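Local coordinates for hypothetical protein XAC2396 (PDB 2G3W) that is of unknown function but adopts a compact fold built around a variation of the PD-(D/E)XK nuclease motif, at residues D52-G58 with D68-Y74; L27-Q31 with R43-F47; R100-G106 with N128-L134. The contacts are given in a common frame with arbitrary orientation. Residue numbers count along the deposited sequence, not the author numbering.

How the contacts relate
Along the chain the contacts follow in series, none nesting in or crossing another. Contact 2 closes first: strand 21-31 leads through a short linker into helix 37-49, which folds back onto it. The chain then runs directly into contact 1, a hairpin at the far end of the same mixed sheet, and Phe57 of the hairpin packs on both Leu29 and Arg43. Strand 78-84 and helix 89-98 follow before contact 3, where helix 110-123 joins two parallel strands. Helix 37-49 ties the parts together: Phe47 meets Leu69 of contact 1, while Ala46 and Leu45 touch Ile105 and Leu134 of contact 3, whose centre lies about 17 Å from that of contact 2.

Contact 1. Residues D52-G58 with D68-Y74; sequences DDRLEFG and DLWRRDY
These segments form a beta hairpin at one end of the mixed sheet, with a long loop between its strands. Glu56 and Trp70 form an antiparallel hydrogen-bonded pair: Glu56 N to Trp70 O and Trp70 N to Glu56 O are both 2.8 Å. Phe57 and Leu69 follow as a non-hydrogen-bonded pair (CA-CA 4.4 Å), then Gly58 N donates to Asp68 O at 2.9 Å. On one face Phe57 CE1 meets Leu69 CD2 at 3.8 Å, beneath helix 37-49; on the other, Glu56 OE1 and Arg72 NH2 form a salt bridge at 3.1 Å, its hydrogen bond weak. A water bridges Phe57 O (2.7 Å) and Trp70 NE1 (2.8 Å), the indole being set by chi1 p. Before the strand, Asp52 OD1 accepts from Arg54 N at 2.9 Å, an Asx turn. Arg54 (m, t, p) then reaches along the partner: Arg54 NH1 to Arg72 O is modelled at 2.3 Å, shorter than a normal hydrogen bond, and Arg54 CZ sits 4.0 Å from the Tyr74 ring centroid, over its face, as a cation-pi contact. Asp68 points away from 52-58, and its OD1 makes a salt bridge with Arg39. Asp68 and Leu69 both face Ile82 of the next strand, a classic beta bulge where the hairpin joins the sheet.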
loop_
_atom_site.group_PDB
_atom_site.type_symbol
_atom_site.label_atom_id
_atom_site.label_comp_id
_atom_site.label_asym_id
_atom_site.label_seq_id
_atom_site.Cartn_x
_atom_site.Cartn_y
_atom_site.Cartn_z
ATOM N N ASP A 52 7.534 -5.318 18.972
ATOM C CA ASP A 52 7.911 -6.694 19.159
ATOM C C ASP A 52 8.553 -6.772 20.524
ATOM O O ASP A 52 9.091 -5.774 21.003
ATOM C CB ASP A 52 8.973 -7.024 18.124
ATOM C CG ASP A 52 9.129 -8.488 17.906
ATOM O OD1 ASP A 52 10.082 -9.061 18.461
ATOM O OD2 ASP A 52 8.301 -9.063 17.173
ATOM N N ASP A 53 8.534 -7.955 21.137
ATOM C CA ASP A 53 9.260 -8.173 22.381
ATOM C C ASP A 53 10.760 -7.888 22.200
ATOM O O ASP A 53 11.453 -7.548 23.163
ATOM C CB ASP A 53 9.016 -9.592 22.917
ATOM N N ARG A 54 11.228 -7.976 20.950
ATOM C CA ARG A 54 12.662 -7.965 20.634
ATOM C C ARG A 54 13.126 -6.728 19.854
ATOM O O ARG A 54 14.326 -6.524 19.644
ATOM C CB ARG A 54 13.053 -9.256 19.907
ATOM C CG ARG A 54 12.711 -10.491 20.711
ATOM C CD ARG A 54 13.374 -11.749 20.190
ATOM N NE ARG A 54 14.818 -11.803 20.436
ATOM C CZ ARG A 54 15.738 -11.760 19.473
ATOM N NH1 ARG A 54 15.365 -11.659 18.189
ATOM N NH2 ARG A 54 17.028 -11.828 19.792
ATOM N N LEU A 55 12.177 -5.888 19.460
ATOM C CA LEU A 55 12.517 -4.624 18.835
ATOM C C LEU A 55 13.304 -3.803 19.847
ATOM O O LEU A 55 12.914 -3.711 21.025
ATOM C CB LEU A 55 11.252 -3.875 18.389
ATOM C CG LEU A 55 11.407 -2.633 17.487
ATOM C CD1 LEU A 55 12.248 -2.984 16.245
ATOM C CD2 LEU A 55 10.065 -2.127 17.035
ATOM N N GLU A 56 14.418 -3.228 19.396
ATOM C CA GLU A 56 15.189 -2.298 20.214
ATOM C C GLU A 56 15.536 -1.033 19.431
ATOM O O GLU A 56 15.694 -1.076 18.214
ATOM C CB GLU A 56 16.472 -2.951 20.729
ATOM C CG GLU A 56 16.192 -3.974 21.823
ATOM C CD GLU A 56 17.316 -4.948 22.038
ATOM O OE1 GLU A 56 18.381 -4.795 21.393
ATOM O OE2 GLU A 56 17.118 -5.880 22.858
ATOM N N PHE A 57 15.656 0.081 20.147
ATOM C CA PHE A 57 16.244 1.299 19.574
ATOM C C PHE A 57 17.739 1.097 19.366
ATOM O O PHE A 57 18.421 0.564 20.246
ATOM C CB PHE A 57 15.974 2.512 20.491
ATOM C CG PHE A 57 14.491 2.827 20.657
ATOM C CD1 PHE A 57 13.745 3.306 19.586
ATOM C CD2 PHE A 57 13.844 2.630 21.885
ATOM C CE1 PHE A 57 12.369 3.589 19.716
ATOM C CE2 PHE A 57 12.469 2.911 22.031
ATOM C CZ PHE A 57 11.727 3.379 20.945
ATOM N N GLY A 58 18.241 1.489 18.199
ATOM C CA GLY A 58 19.678 1.495 17.939
ATOM C C GLY A 58 20.191 2.887 18.268
ATOM O O GLY A 58 19.397 3.783 18.571
ATOM N N ASP A 68 17.945 3.255 13.285
ATOM C CA ASP A 68 17.193 3.838 14.401
ATOM C C ASP A 68 16.471 2.810 15.230
ATOM O O ASP A 68 16.356 2.941 16.461
ATOM C CB ASP A 68 16.249 4.902 13.875
ATOM C CG ASP A 68 17.006 6.010 13.196
ATOM O OD1 ASP A 68 17.847 6.667 13.855
ATOM O OD2 ASP A 68 16.796 6.208 12.002
ATOM N N LEU A 69 15.954 1.779 14.569
ATOM C CA LEU A 69 15.415 0.633 15.344
ATOM C C LEU A 69 15.796 -0.657 14.679
ATOM O O LEU A 69 15.983 -0.693 13.462
ATOM C CB LEU A 69 13.890 0.689 15.485
ATOM C CG LEU A 69 13.190 1.955 15.993
ATOM C CD1 LEU A 69 13.005 2.987 14.854
ATOM C CD2 LEU A 69 11.833 1.555 16.563
ATOM N N TRP A 70 15.862 -1.736 15.467
ATOM C CA TRP A 70 16.090 -3.072 14.902
ATOM C C TRP A 70 15.667 -4.223 15.796
ATOM O O TRP A 70 15.634 -4.089 17.029
ATOM C CB TRP A 70 17.542 -3.281 14.457
ATOM C CG TRP A 70 18.644 -2.986 15.460
ATOM C CD1 TRP A 70 18.526 -2.472 16.724
ATOM C CD2 TRP A 70 20.044 -3.152 15.221
ATOM N NE1 TRP A 70 19.784 -2.340 17.300
ATOM C CE2 TRP A 70 20.728 -2.738 16.386
ATOM C CE3 TRP A 70 20.792 -3.588 14.110
ATOM C CZ2 TRP A 70 22.124 -2.769 16.483
ATOM C CZ3 TRP A 70 22.176 -3.618 14.209
ATOM C CH2 TRP A 70 22.827 -3.219 15.396
ATOM N N ARG A 71 15.291 -5.310 15.133
ATOM C CA ARG A 71 15.101 -6.598 15.779
ATOM C C ARG A 71 16.179 -7.518 15.206
ATOM O O ARG A 71 16.347 -7.620 13.982
ATOM C CB ARG A 71 13.706 -7.142 15.509
ATOM C CG ARG A 71 13.500 -8.513 16.137
ATOM C CD ARG A 71 12.091 -9.013 15.951
ATOM N NE ARG A 71 11.766 -9.293 14.549
ATOM C CZ ARG A 71 10.957 -8.548 13.799
ATOM N NH1 ARG A 71 10.375 -7.461 14.301
ATOM N NH2 ARG A 71 10.721 -8.903 12.546
ATOM N N ARG A 72 16.941 -8.143 16.085
ATOM C CA ARG A 72 18.006 -9.031 15.649
ATOM C C ARG A 72 17.723 -10.468 16.086
ATOM O O ARG A 72 17.190 -10.687 17.174
ATOM C CB ARG A 72 19.345 -8.547 16.206
ATOM C CG ARG A 72 19.817 -7.230 15.604
ATOM C CD ARG A 72 21.023 -6.746 16.374
ATOM N NE ARG A 72 20.586 -5.984 17.543
ATOM C CZ ARG A 72 21.388 -5.530 18.498
ATOM N NH1 ARG A 72 22.681 -5.764 18.440
ATOM N NH2 ARG A 72 20.881 -4.832 19.506
ATOM N N ASP A 73 18.053 -11.448 15.249
ATOM C CA ASP A 73 17.741 -12.825 15.610
ATOM C C ASP A 73 18.614 -13.275 16.785
ATOM O O ASP A 73 19.461 -12.498 17.261
ATOM C CB ASP A 73 17.846 -13.798 14.414
ATOM C CG ASP A 73 19.255 -13.891 13.830
ATOM O OD1 ASP A 73 20.246 -13.662 14.565
ATOM O OD2 ASP A 73 19.369 -14.212 12.619
ATOM N N TYR A 74 18.398 -14.521 17.231
ATOM C CA TYR A 74 19.084 -15.101 18.399
ATOM C C TYR A 74 20.565 -15.391 18.164
ATOM O O TYR A 74 21.240 -15.864 19.062
ATOM C CB TYR A 74 18.354 -16.369 18.899
ATOM C CG TYR A 74 17.012 -16.032 19.508
ATOM C CD1 TYR A 74 16.940 -15.399 20.761
ATOM C CD2 TYR A 74 15.818 -16.299 18.814
ATOM C CE1 TYR A 74 15.718 -15.053 21.321
ATOM C CE2 TYR A 74 14.580 -15.948 19.366
ATOM C CZ TYR A 74 14.542 -15.324 20.623
ATOM O OH TYR A 74 13.337 -14.969 21.197
HETATM O O HOH W 1 16.540 -7.639 18.936
HETATM O O HOH W 2 17.864 -5.515 18.405
HETATM O O HOH W 3 20.322 -1.287 19.812
HETATM O O HOH W 4 17.420 5.202 17.960
#

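Contact 2. Residues L27-Q31 with R43-F47; sequences LTLAQ and RLLAF
Helix-on-strand packing buries this contact, in which helix 37-49 packs against strand 21-31, the outermost strand at one end of the sheet within this chain. Residues 27-31 are extended and residues 43-47 are one helical turn, with Phe47 N bonded to Arg43 O at 3.0 Å. The two segment axes approach to 10.8 Å at 148°, so they run roughly antiparallel, and the nearest CA atoms are those of Leu29 and Leu44, 8.2 Å apart. Leu27 and Leu29, two apart on the strand, both point toward the helix. Leu44 (t, p) meets them with one methyl: its CD1 is 3.8 Å from Leu27 CD1 and 4.0 Å from Leu29 CD1. One turn on from Arg43, Phe47 (chi1 t) offers its ring face to Leu27 (m, t), whose CD1 lies 3.9 Å from the ring centroid in a CH-pi contact. Arg43 (m, t, m) stretches toward the end of the strand. Leu29 CD2 covers one face of the Arg43 guanidinium, 4.0 Å from Arg43 NH1; Arg43 NH2 makes a weak 3.0 Å hydrogen bond to Ala30 O, and a water links Arg43 NH1 (3.1 Å) to Ala30 N (2.8 Å). Arg43 NE forms a salt bridge with Glu35, in the linker between strand and helix. Apolar packing of Leu27 and Leu29 on Leu44 and Phe47 thus lies beside the polar contacts of a buried arginine, Leu29 touching both, and the arginine's charge is paired with Glu35.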
loop_
_atom_site.group_PDB
_atom_site.type_symbol
_atom_site.label_atom_id
_atom_site.label_comp_id
_atom_site.label_asym_id
_atom_site.label_seq_id
_atom_site.Cartn_x
_atom_site.Cartn_y
_atom_site.Cartn_z
ATOM N N LEU A 27 9.081 1.699 27.697
ATOM C CA LEU A 27 10.237 2.101 26.922
ATOM C C LEU A 27 11.021 3.259 27.548
ATOM O O LEU A 27 10.469 4.056 28.296
ATOM C CB LEU A 27 9.790 2.525 25.506
ATOM C CG LEU A 27 9.063 1.456 24.679
ATOM C CD1 LEU A 27 8.743 2.038 23.346
ATOM C CD2 LEU A 27 9.881 0.182 24.517
ATOM N N THR A 28 12.296 3.328 27.172
ATOM C CA THR A 28 13.226 4.385 27.510
ATOM C C THR A 28 13.882 4.811 26.217
ATOM O O THR A 28 14.313 3.953 25.427
ATOM C CB THR A 28 14.270 3.811 28.506
ATOM O OG1 THR A 28 13.749 3.954 29.832
ATOM C CG2 THR A 28 15.634 4.484 28.388
ATOM N N LEU A 29 13.900 6.126 25.965
ATOM C CA LEU A 29 14.493 6.694 24.752
ATOM C C LEU A 29 15.457 7.779 25.117
ATOM O O LEU A 29 15.094 8.721 25.836
ATOM C CB LEU A 29 13.425 7.279 23.799
ATOM C CG LEU A 29 12.382 6.379 23.158
ATOM C CD1 LEU A 29 11.169 6.309 24.088
ATOM C CD2 LEU A 29 11.999 6.978 21.800
ATOM N N ALA A 30 16.699 7.630 24.662
ATOM C CA ALA A 30 17.711 8.663 24.863
ATOM C C ALA A 30 17.576 9.620 23.695
ATOM O O ALA A 30 17.788 9.223 22.577
ATOM C CB ALA A 30 19.109 8.061 24.880
ATOM N N GLN A 31 17.224 10.871 23.947
ATOM C CA GLN A 31 17.110 11.861 22.865
ATOM C C GLN A 31 18.454 12.554 22.614
ATOM O O GLN A 31 18.926 13.324 23.445
ATOM C CB GLN A 31 16.058 12.918 23.186
ATOM C CG GLN A 31 15.857 13.923 22.043
ATOM C CD GLN A 31 14.629 14.801 22.239
ATOM O OE1 GLN A 31 13.952 14.718 23.259
ATOM N NE2 GLN A 31 14.333 15.641 21.247
ATOM N N ARG A 43 10.308 8.194 16.103
ATOM C CA ARG A 43 10.923 6.936 16.540
ATOM C C ARG A 43 10.001 6.156 17.475
ATOM O O ARG A 43 9.899 4.931 17.403
ATOM C CB ARG A 43 12.219 7.160 17.306
ATOM C CG ARG A 43 13.431 7.656 16.550
ATOM C CD ARG A 43 14.650 7.046 17.327
ATOM N NE ARG A 43 14.999 7.903 18.473
ATOM C CZ ARG A 43 15.406 7.503 19.665
ATOM N NH1 ARG A 43 15.457 6.210 19.994
ATOM N NH2 ARG A 43 15.697 8.431 20.575
ATOM N N LEU A 44 9.366 6.863 18.404
ATOM C CA LEU A 44 8.393 6.228 19.286
ATOM C C LEU A 44 7.239 5.640 18.465
ATOM O O LEU A 44 6.851 4.491 18.662
ATOM C CB LEU A 44 7.873 7.221 20.328
ATOM C CG LEU A 44 6.933 6.613 21.351
ATOM C CD1 LEU A 44 7.693 5.545 22.185
ATOM C CD2 LEU A 44 6.339 7.704 22.207
ATOM N N LEU A 45 6.684 6.427 17.551
ATOM C CA LEU A 45 5.646 5.923 16.646
ATOM C C LEU A 45 6.135 4.676 15.861
ATOM O O LEU A 45 5.363 3.719 15.661
ATOM C CB LEU A 45 5.151 7.050 15.691
ATOM C CG LEU A 45 4.168 6.647 14.587
ATOM C CD1 LEU A 45 2.874 6.101 15.106
ATOM C CD2 LEU A 45 3.924 7.819 13.632
ATOM N N ALA A 46 7.390 4.708 15.397
ATOM C CA ALA A 46 7.969 3.597 14.625
ATOM C C ALA A 46 8.014 2.324 15.443
ATOM O O ALA A 46 7.681 1.232 14.952
ATOM C CB ALA A 46 9.355 3.943 14.113
ATOM N N PHE A 47 8.432 2.460 16.697
ATOM C CA PHE A 47 8.394 1.332 17.583
ATOM C C PHE A 47 6.963 0.752 17.635
ATOM O O PHE A 47 6.767 -0.458 17.481
ATOM C CB PHE A 47 8.953 1.708 18.977
ATOM C CG PHE A 47 9.187 0.503 19.857
ATOM C CD1 PHE A 47 8.121 -0.164 20.406
ATOM C CD2 PHE A 47 10.477 0.019 20.089
ATOM C CE1 PHE A 47 8.305 -1.310 21.202
ATOM C CE2 PHE A 47 10.678 -1.123 20.914
ATOM C CZ PHE A 47 9.589 -1.781 21.446
HETATM O O HOH W 5 17.061 5.796 22.611
#

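Contact 3. Residues R100-G106 with N128-L134; sequences REAVVIG and NLRVIEL
Two neighbouring parallel strands of a beta-alpha-beta unit, joined through helix 110-123, meet here in the heart of the mixed sheet. The short segments are inclined by 16° with axes 4.7 Å apart, and the register pairs Ala102 with Leu129, Val103 with Arg130, Val104 with Val131, Ile105 with Ile132 and Gly106 with Glu133. Arg130, the residue most covered by the contact, ties the strands in two ways. Its backbone takes two rungs of the ladder, Arg130 N to Ala102 O at 2.8 Å and Val104 N to Arg130 O at 2.9 Å. Its side chain (t, t, m) rises on the face of Val103 and Ile105, where Arg130 NE forms a salt bridge with Glu101 OE2 at 3.0 Å. Asn128 opens the ladder: its O accepts from Ala102 N at 2.9 Å, and with chi1 p its ND2 reaches Arg100 O at 3.3 Å while also bonding Cys96 O of helix 89-98. Val104 sits mid-strand on the other face, its CG2 lying 4.2 Å from Leu129 CD1; helix 89-98 covers Ala102 and Leu129 there. Val104 O accepts from Ile132 N at 3.0 Å, and Gly106 N donates to Ile132 O at 2.9 Å. On the Arg130 face, Ile105 CG1 meets Ile132 CG1 at 3.7 Å under helix 37-49. Parallel strands at the centre of a sheet with helices on both faces accord with the PD-(D/E)XK-like core of this family. The ladder finishes with Leu134 N donating to Gly106 O at 2.8 Å.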
loop_
_atom_site.group_PDB
_atom_site.type_symbol
_atom_site.label_atom_id
_atom_site.label_comp_id
_atom_site.label_asym_id
_atom_site.label_seq_id
_atom_site.Cartn_x
_atom_site.Cartn_y
_atom_site.Cartn_z
ATOM N N ARG A 100 17.048 -8.838 6.872
ATOM C CA ARG A 100 15.994 -9.616 6.223
ATOM C C ARG A 100 14.941 -8.679 5.616
ATOM O O ARG A 100 14.515 -8.868 4.475
ATOM C CB ARG A 100 15.353 -10.575 7.238
ATOM C CG ARG A 100 14.506 -11.734 6.669
ATOM C CD ARG A 100 13.602 -12.413 7.778
ATOM N NE ARG A 100 12.963 -11.395 8.637
ATOM C CZ ARG A 100 11.999 -10.549 8.249
ATOM N NH1 ARG A 100 11.502 -10.625 7.010
ATOM N NH2 ARG A 100 11.523 -9.634 9.104
ATOM N N GLU A 101 14.538 -7.684 6.398
ATOM C CA GLU A 101 13.643 -6.631 5.945
ATOM C C GLU A 101 14.254 -5.291 6.341
ATOM O O GLU A 101 14.745 -5.147 7.451
ATOM C CB GLU A 101 12.241 -6.768 6.569
ATOM C CG GLU A 101 11.233 -5.680 6.018
ATOM C CD GLU A 101 9.796 -5.773 6.606
ATOM O OE1 GLU A 101 9.265 -6.881 6.795
ATOM O OE2 GLU A 101 9.180 -4.716 6.853
ATOM N N ALA A 102 14.244 -4.329 5.409
ATOM C CA ALA A 102 14.689 -2.976 5.680
ATOM C C ALA A 102 13.476 -2.095 5.561
ATOM O O ALA A 102 12.601 -2.360 4.713
ATOM C CB ALA A 102 15.768 -2.549 4.678
ATOM N N VAL A 103 13.401 -1.075 6.411
ATOM C CA VAL A 103 12.299 -0.099 6.384
ATOM C C VAL A 103 12.871 1.315 6.391
ATOM O O VAL A 103 13.754 1.634 7.196
ATOM C CB VAL A 103 11.370 -0.284 7.630
ATOM C CG1 VAL A 103 10.088 0.615 7.568
ATOM C CG2 VAL A 103 10.992 -1.799 7.808
ATOM N N VAL A 104 12.365 2.160 5.503
ATOM C CA VAL A 104 12.618 3.577 5.542
ATOM C C VAL A 104 11.293 4.245 5.918
ATOM O O VAL A 104 10.272 3.980 5.300
ATOM C CB VAL A 104 13.071 4.059 4.144
ATOM C CG1 VAL A 104 13.187 5.620 4.079
ATOM C CG2 VAL A 104 14.354 3.427 3.802
ATOM N N ILE A 105 11.316 5.121 6.926
ATOM C CA ILE A 105 10.114 5.861 7.359
ATOM C C ILE A 105 10.381 7.348 7.128
ATOM O O ILE A 105 11.131 7.960 7.865
ATOM C CB ILE A 105 9.820 5.575 8.839
ATOM C CG1 ILE A 105 9.536 4.078 9.018
ATOM C CG2 ILE A 105 8.605 6.443 9.381
ATOM C CD1 ILE A 105 9.221 3.661 10.475
ATOM N N GLY A 106 9.862 7.895 6.046
ATOM C CA GLY A 106 10.007 9.330 5.783
ATOM C C GLY A 106 8.850 10.166 6.325
ATOM O O GLY A 106 7.744 9.657 6.520
ATOM N N ASN A 128 13.192 -6.589 -0.476
ATOM C CA ASN A 128 13.013 -6.756 0.968
ATOM C C ASN A 128 12.920 -5.403 1.647
ATOM O O ASN A 128 13.153 -5.262 2.848
ATOM C CB ASN A 128 14.151 -7.590 1.560
ATOM C CG ASN A 128 15.529 -6.910 1.428
ATOM O OD1 ASN A 128 15.796 -6.194 0.464
ATOM N ND2 ASN A 128 16.409 -7.165 2.401
ATOM N N LEU A 129 12.569 -4.405 0.862
ATOM C CA LEU A 129 12.475 -3.037 1.332
ATOM C C LEU A 129 11.028 -2.626 1.539
ATOM O O LEU A 129 10.174 -2.918 0.715
ATOM C CB LEU A 129 13.127 -2.115 0.293
ATOM C CG LEU A 129 13.034 -0.594 0.502
ATOM C CD1 LEU A 129 13.667 -0.175 1.814
ATOM C CD2 LEU A 129 13.756 0.072 -0.683
ATOM N N ARG A 130 10.754 -1.981 2.667
ATOM C CA ARG A 130 9.468 -1.336 2.929
ATOM C C ARG A 130 9.685 0.179 3.042
ATOM O O ARG A 130 10.539 0.634 3.808
ATOM C CB ARG A 130 8.867 -1.899 4.247
ATOM C CG ARG A 130 7.526 -1.281 4.651
ATOM C CD ARG A 130 7.042 -1.892 6.018
ATOM N NE ARG A 130 6.779 -3.309 5.806
ATOM C CZ ARG A 130 5.677 -3.809 5.249
ATOM N NH1 ARG A 130 4.678 -3.021 4.843
ATOM N NH2 ARG A 130 5.588 -5.099 5.075
ATOM N N VAL A 131 8.955 0.974 2.270
ATOM C CA VAL A 131 9.092 2.417 2.363
ATOM C C VAL A 131 7.739 2.948 2.755
ATOM O O VAL A 131 6.712 2.612 2.130
ATOM C CB VAL A 131 9.578 3.092 1.024
ATOM C CG1 VAL A 131 9.616 4.663 1.203
ATOM C CG2 VAL A 131 10.953 2.565 0.630
ATOM N N ILE A 132 7.718 3.706 3.848
ATOM C CA ILE A 132 6.490 4.376 4.255
ATOM C C ILE A 132 6.685 5.883 4.414
ATOM O O ILE A 132 7.808 6.370 4.683
ATOM C CB ILE A 132 5.849 3.772 5.514
ATOM C CG1 ILE A 132 6.580 4.160 6.754
ATOM C CG2 ILE A 132 5.666 2.197 5.432
ATOM C CD1 ILE A 132 5.668 4.110 7.930
ATOM N N GLU A 133 5.596 6.618 4.204
ATOM C CA GLU A 133 5.635 8.070 4.360
ATOM C C GLU A 133 4.540 8.487 5.337
ATOM O O GLU A 133 3.390 8.047 5.210
ATOM C CB GLU A 133 5.419 8.794 3.041
ATOM C CG GLU A 133 5.249 10.279 3.303
ATOM C CD GLU A 133 5.343 11.128 2.076
ATOM O OE1 GLU A 133 5.531 10.579 0.972
ATOM O OE2 GLU A 133 5.261 12.372 2.217
ATOM N N LEU A 134 4.927 9.333 6.290
ATOM C CA LEU A 134 4.001 9.929 7.238
ATOM C C LEU A 134 3.805 11.406 6.902
ATOM O O LEU A 134 4.755 12.092 6.558
ATOM C CB LEU A 134 4.596 9.824 8.633
ATOM C CG LEU A 134 5.128 8.454 9.044
ATOM C CD1 LEU A 134 5.798 8.527 10.468
ATOM C CD2 LEU A 134 4.001 7.402 8.994
#